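Local coordinates for protein 2-hydroxyhepta-2,4-diene-1,7-dioate isomerase (Corynebacterium glutamicum, PDB 4DBF) that is a magnesium-binding enzyme of the fumarylacetoacetate hydrolase family, probably an oxaloacetate decarboxylase with lyase and possibly isomerase activity, at residues A116-S128 with P276-A288. Sequence-based numbering, arbitrary orientation.
Sequences AVTGPESPIRIPS and PGIGKLGNPVVDA
Ile-124 and Ile-126 pair with the C-terminal strand through a parallel ladder. Ile-124 N donates to Pro-284 O at 2.9 Å, and Val-286 N returns a nearly straight bond to Ile-124 O. Ile-126 N then donates to Val-286 O. The last rung differs: Ala-288 N meets Ile-126 O at 2.7 Å from above the carbonyl plane, 59° out of it. On the face that carries Ile-124, Ile-126 and Val-285, Ile-126 CD1 presses on Val-285 CG1 at 3.3 Å, tighter than usual for two methyls. Val-285 offers this branch because its CG1 stands opposite the backbone N (chi1 -179°). Ile-124 also brings CD1 against Asn-283 CB, 3.8 Å away, the two side chains crossing at about a right angle. Arg-125 lies on the other face with Val-286. Its CG touches Val-286 CG2 at 3.7 Å, and a bend at chi3 (82°) helps turn one face of the guanidinium to Ala-288 CA, which sits toward the rim of that face. Strand 124-126 is an outermost strand of a mixed five-stranded sheet within the FAH-family C-terminal region, and strand 279-287 joins it to strand 270-275. Ahead of the ladder, Gly-119 to Ser-122 form a type II turn. Glu-121 N at this turn donates to Gly-282 O at 2.8 Å, while Pro-120 CG rests on Leu-281 CD1 at 3.9 Å. Water 1 links Glu-121 OE2 to Gly-282 N; the OE1 oxygen of Glu-121 is hydrogen-bonded to Tyr-270 OH. At the other end, water 3 bridges Ser-128 N and the C-terminal OXT of Ala-288. Further out, Ile-124 packs on Ile-271 and Val-168, and the Leu-281 side chain lies about 9 Å from those of the magnesium ligands Glu-138 and Asp-167.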
loop_
_atom_site.group_PDB
_atom_site.type_symbol
_atom_site.label_atom_id
_atom_site.label_comp_id
_atom_site.label_asym_id
_atom_site.label_seq_id
_atom_site.Cartn_x
_atom_site.Cartn_y
_atom_site.Cartn_z
ATOM N N ALA A 116 6.447 4.708 4.155
ATOM C CA ALA A 116 7.071 5.923 3.670
ATOM C C ALA A 116 6.709 7.136 4.514
ATOM O O ALA A 116 7.384 8.092 4.540
ATOM C CB ALA A 116 6.715 6.169 2.228
ATOM N N VAL A 117 5.590 7.041 5.172
ATOM C CA VAL A 117 5.026 8.129 5.928
ATOM C C VAL A 117 5.913 8.514 7.098
ATOM O O VAL A 117 6.398 7.695 7.787
ATOM C CB VAL A 117 3.609 7.801 6.414
ATOM C CG1 VAL A 117 3.089 8.925 7.261
ATOM C CG2 VAL A 117 2.705 7.542 5.234
ATOM N N THR A 118 6.120 9.801 7.250
ATOM C CA THR A 118 6.736 10.374 8.426
ATOM C C THR A 118 6.093 11.720 8.811
ATOM O O THR A 118 5.233 12.204 8.127
ATOM C CB THR A 118 8.278 10.471 8.292
ATOM O OG1 THR A 118 8.870 10.718 9.551
ATOM C CG2 THR A 118 8.657 11.579 7.400
ATOM N N GLY A 119 6.522 12.286 9.913
ATOM C CA GLY A 119 5.890 13.478 10.403
ATOM C C GLY A 119 6.664 14.753 10.240
ATOM O O GLY A 119 7.743 14.738 9.739
ATOM N N PRO A 120 6.109 15.850 10.717
ATOM C CA PRO A 120 6.796 17.131 10.691
ATOM C C PRO A 120 8.118 17.087 11.421
ATOM O O PRO A 120 8.180 16.520 12.448
ATOM C CB PRO A 120 5.841 18.046 11.400
ATOM C CG PRO A 120 4.544 17.433 11.221
ATOM C CD PRO A 120 4.741 15.979 11.178
ATOM N N GLU A 121 9.122 17.710 10.854
ATOM C CA GLU A 121 10.470 17.787 11.400
ATOM C C GLU A 121 11.296 16.509 11.425
ATOM O O GLU A 121 12.432 16.578 11.726
ATOM C CB GLU A 121 10.548 18.497 12.744
ATOM C CG GLU A 121 9.787 19.780 12.827
ATOM C CD GLU A 121 10.237 20.852 11.879
ATOM O OE1 GLU A 121 11.359 20.827 11.385
ATOM O OE2 GLU A 121 9.461 21.766 11.651
ATOM N N SER A 122 10.731 15.378 11.065
ATOM C CA SER A 122 11.495 14.160 10.943
ATOM C C SER A 122 12.347 14.156 9.691
ATOM O O SER A 122 11.938 14.609 8.676
ATOM C CB SER A 122 10.582 12.969 10.846
ATOM O OG SER A 122 10.111 12.575 12.067
ATOM N N PRO A 123 13.529 13.602 9.775
ATOM C CA PRO A 123 14.415 13.629 8.628
ATOM C C PRO A 123 13.928 12.768 7.480
ATOM O O PRO A 123 13.428 11.691 7.658
ATOM C CB PRO A 123 15.723 13.089 9.176
ATOM C CG PRO A 123 15.610 13.144 10.623
ATOM C CD PRO A 123 14.173 12.996 10.934
ATOM N N ILE A 124 14.093 13.294 6.294
ATOM C CA ILE A 124 13.968 12.551 5.076
ATOM C C ILE A 124 15.316 11.866 4.857
ATOM O O ILE A 124 16.285 12.496 4.613
ATOM C CB ILE A 124 13.685 13.485 3.895
ATOM C CG1 ILE A 124 12.337 14.163 4.051
ATOM C CG2 ILE A 124 13.769 12.738 2.599
ATOM C CD1 ILE A 124 12.149 15.374 3.198
ATOM N N ARG A 125 15.361 10.568 4.962
ATOM C CA ARG A 125 16.628 9.857 4.907
ATOM C C ARG A 125 16.894 9.219 3.555
ATOM O O ARG A 125 16.346 8.225 3.220
ATOM C CB ARG A 125 16.723 8.829 6.017
ATOM C CG ARG A 125 16.343 9.387 7.360
ATOM C CD ARG A 125 16.276 8.333 8.421
ATOM N NE ARG A 125 17.605 8.077 8.891
ATOM C CZ ARG A 125 18.309 6.999 8.630
ATOM N NH1 ARG A 125 17.827 6.034 7.914
ATOM N NH2 ARG A 125 19.512 6.895 9.107
ATOM N N ILE A 126 17.792 9.811 2.818
ATOM C CA ILE A 126 18.081 9.374 1.485
ATOM C C ILE A 126 19.131 8.288 1.400
ATOM O O ILE A 126 20.245 8.521 1.703
ATOM C CB ILE A 126 18.550 10.550 0.646
ATOM C CG1 ILE A 126 17.523 11.648 0.643
ATOM C CG2 ILE A 126 18.864 10.109 -0.759
ATOM C CD1 ILE A 126 18.075 12.970 0.255
ATOM N N PRO A 127 18.782 7.104 0.960
ATOM C CA PRO A 127 19.807 6.081 0.749
ATOM C C PRO A 127 20.727 6.380 -0.422
ATOM O O PRO A 127 20.430 7.162 -1.268
ATOM C CB PRO A 127 19.030 4.817 0.507
ATOM C CG PRO A 127 17.638 5.221 0.343
ATOM C CD PRO A 127 17.472 6.663 0.522
ATOM N N SER A 128 21.877 5.750 -0.417
ATOM C CA SER A 128 22.923 6.097 -1.357
ATOM C C SER A 128 22.562 5.835 -2.796
ATOM O O SER A 128 22.995 6.520 -3.636
ATOM C CB SER A 128 24.203 5.364 -1.022
ATOM O OG SER A 128 24.016 3.995 -1.122
ATOM N N PRO A 276 -1.435 27.902 2.621
ATOM C CA PRO A 276 -2.200 28.834 3.494
ATOM C C PRO A 276 -3.544 28.236 3.875
ATOM O O PRO A 276 -4.202 27.578 3.042
ATOM C CB PRO A 276 -2.362 30.102 2.614
ATOM C CG PRO A 276 -2.003 29.653 1.165
ATOM C CD PRO A 276 -0.966 28.568 1.388
ATOM N N GLY A 277 -3.931 28.363 5.129
ATOM C CA GLY A 277 -5.153 27.686 5.563
ATOM C C GLY A 277 -4.904 26.353 6.261
ATOM O O GLY A 277 -5.740 25.891 7.063
ATOM N N ILE A 278 -3.754 25.740 5.965
ATOM C CA ILE A 278 -3.337 24.524 6.646
ATOM C C ILE A 278 -2.133 24.893 7.494
ATOM O O ILE A 278 -2.201 24.837 8.716
ATOM C CB ILE A 278 -2.995 23.376 5.610
ATOM C CG1 ILE A 278 -4.189 23.180 4.651
ATOM C CG2 ILE A 278 -2.533 22.078 6.388
ATOM C CD1 ILE A 278 -4.025 21.956 3.703
ATOM N N GLY A 279 -1.030 25.303 6.866
ATOM C CA GLY A 279 0.171 25.616 7.630
ATOM C C GLY A 279 1.433 25.255 6.907
ATOM O O GLY A 279 1.501 25.397 5.700
ATOM N N LYS A 280 2.418 24.754 7.639
ATOM C CA LYS A 280 3.723 24.463 7.027
ATOM C C LYS A 280 4.190 23.069 7.401
ATOM O O LYS A 280 3.990 22.638 8.524
ATOM C CB LYS A 280 4.762 25.497 7.489
ATOM C CG LYS A 280 4.592 26.856 6.819
ATOM C CD LYS A 280 5.588 27.838 7.459
ATOM C CE LYS A 280 5.420 29.225 6.870
ATOM N NZ LYS A 280 6.231 30.217 7.655
ATOM N N LEU A 281 4.790 22.377 6.456
ATOM C CA LEU A 281 5.366 21.062 6.671
ATOM C C LEU A 281 6.851 21.129 6.345
ATOM O O LEU A 281 7.223 21.194 5.151
ATOM C CB LEU A 281 4.639 19.980 5.810
ATOM C CG LEU A 281 5.198 18.539 5.911
ATOM C CD1 LEU A 281 5.109 18.004 7.395
ATOM C CD2 LEU A 281 4.403 17.649 4.934
ATOM N N GLY A 282 7.705 21.133 7.391
ATOM C CA GLY A 282 9.185 21.289 7.228
ATOM C C GLY A 282 9.872 19.983 7.597
ATOM O O GLY A 282 9.449 19.315 8.549
ATOM N N ASN A 283 10.914 19.601 6.846
ATOM C CA ASN A 283 11.709 18.414 7.177
ATOM C C ASN A 283 13.168 18.645 6.818
ATOM O O ASN A 283 13.488 19.160 5.727
ATOM C CB ASN A 283 11.211 17.156 6.409
ATOM C CG ASN A 283 9.801 16.739 6.821
ATOM O OD1 ASN A 283 9.605 15.893 7.730
ATOM N ND2 ASN A 283 8.823 17.311 6.167
ATOM N N PRO A 284 14.074 18.215 7.722
ATOM C CA PRO A 284 15.449 18.222 7.337
ATOM C C PRO A 284 15.768 17.034 6.444
ATOM O O PRO A 284 15.045 16.007 6.418
ATOM C CB PRO A 284 16.196 18.188 8.693
ATOM C CG PRO A 284 15.293 17.306 9.543
ATOM C CD PRO A 284 13.865 17.669 9.080
ATOM N N VAL A 285 16.815 17.189 5.657
ATOM C CA VAL A 285 17.255 16.129 4.761
ATOM C C VAL A 285 18.619 15.561 5.206
ATOM O O VAL A 285 19.562 16.333 5.482
ATOM C CB VAL A 285 17.350 16.666 3.318
ATOM C CG1 VAL A 285 17.789 15.561 2.332
ATOM C CG2 VAL A 285 15.957 17.332 2.879
ATOM N N VAL A 286 18.728 14.238 5.227
ATOM C CA VAL A 286 19.967 13.550 5.577
ATOM C C VAL A 286 20.306 12.371 4.667
ATOM O O VAL A 286 19.420 11.796 4.053
ATOM C CB VAL A 286 19.988 13.090 7.074
ATOM C CG1 VAL A 286 19.648 14.248 7.993
ATOM C CG2 VAL A 286 19.036 11.943 7.355
ATOM N N ASP A 287 21.598 11.993 4.578
ATOM C CA ASP A 287 21.959 10.754 3.901
ATOM C C ASP A 287 21.596 9.617 4.847
ATOM O O ASP A 287 21.890 9.691 6.042
ATOM C CB ASP A 287 23.456 10.718 3.558
ATOM C CG ASP A 287 23.864 11.746 2.503
ATOM O OD1 ASP A 287 24.954 12.379 2.679
ATOM O OD2 ASP A 287 23.111 11.965 1.501
ATOM N N ALA A 288 20.892 8.609 4.360
ATOM C CA ALA A 288 20.600 7.425 5.156
ATOM C C ALA A 288 21.890 6.642 5.281
ATOM O O ALA A 288 22.218 6.220 6.382
ATOM C CB ALA A 288 19.503 6.552 4.534
ATOM O OXT ALA A 288 22.650 6.412 4.310
HETATM O O HOH W 1 6.739 21.399 9.984
HETATM O O HOH W 2 22.276 9.546 0.227
HETATM O O HOH W 3 22.527 4.157 1.914
#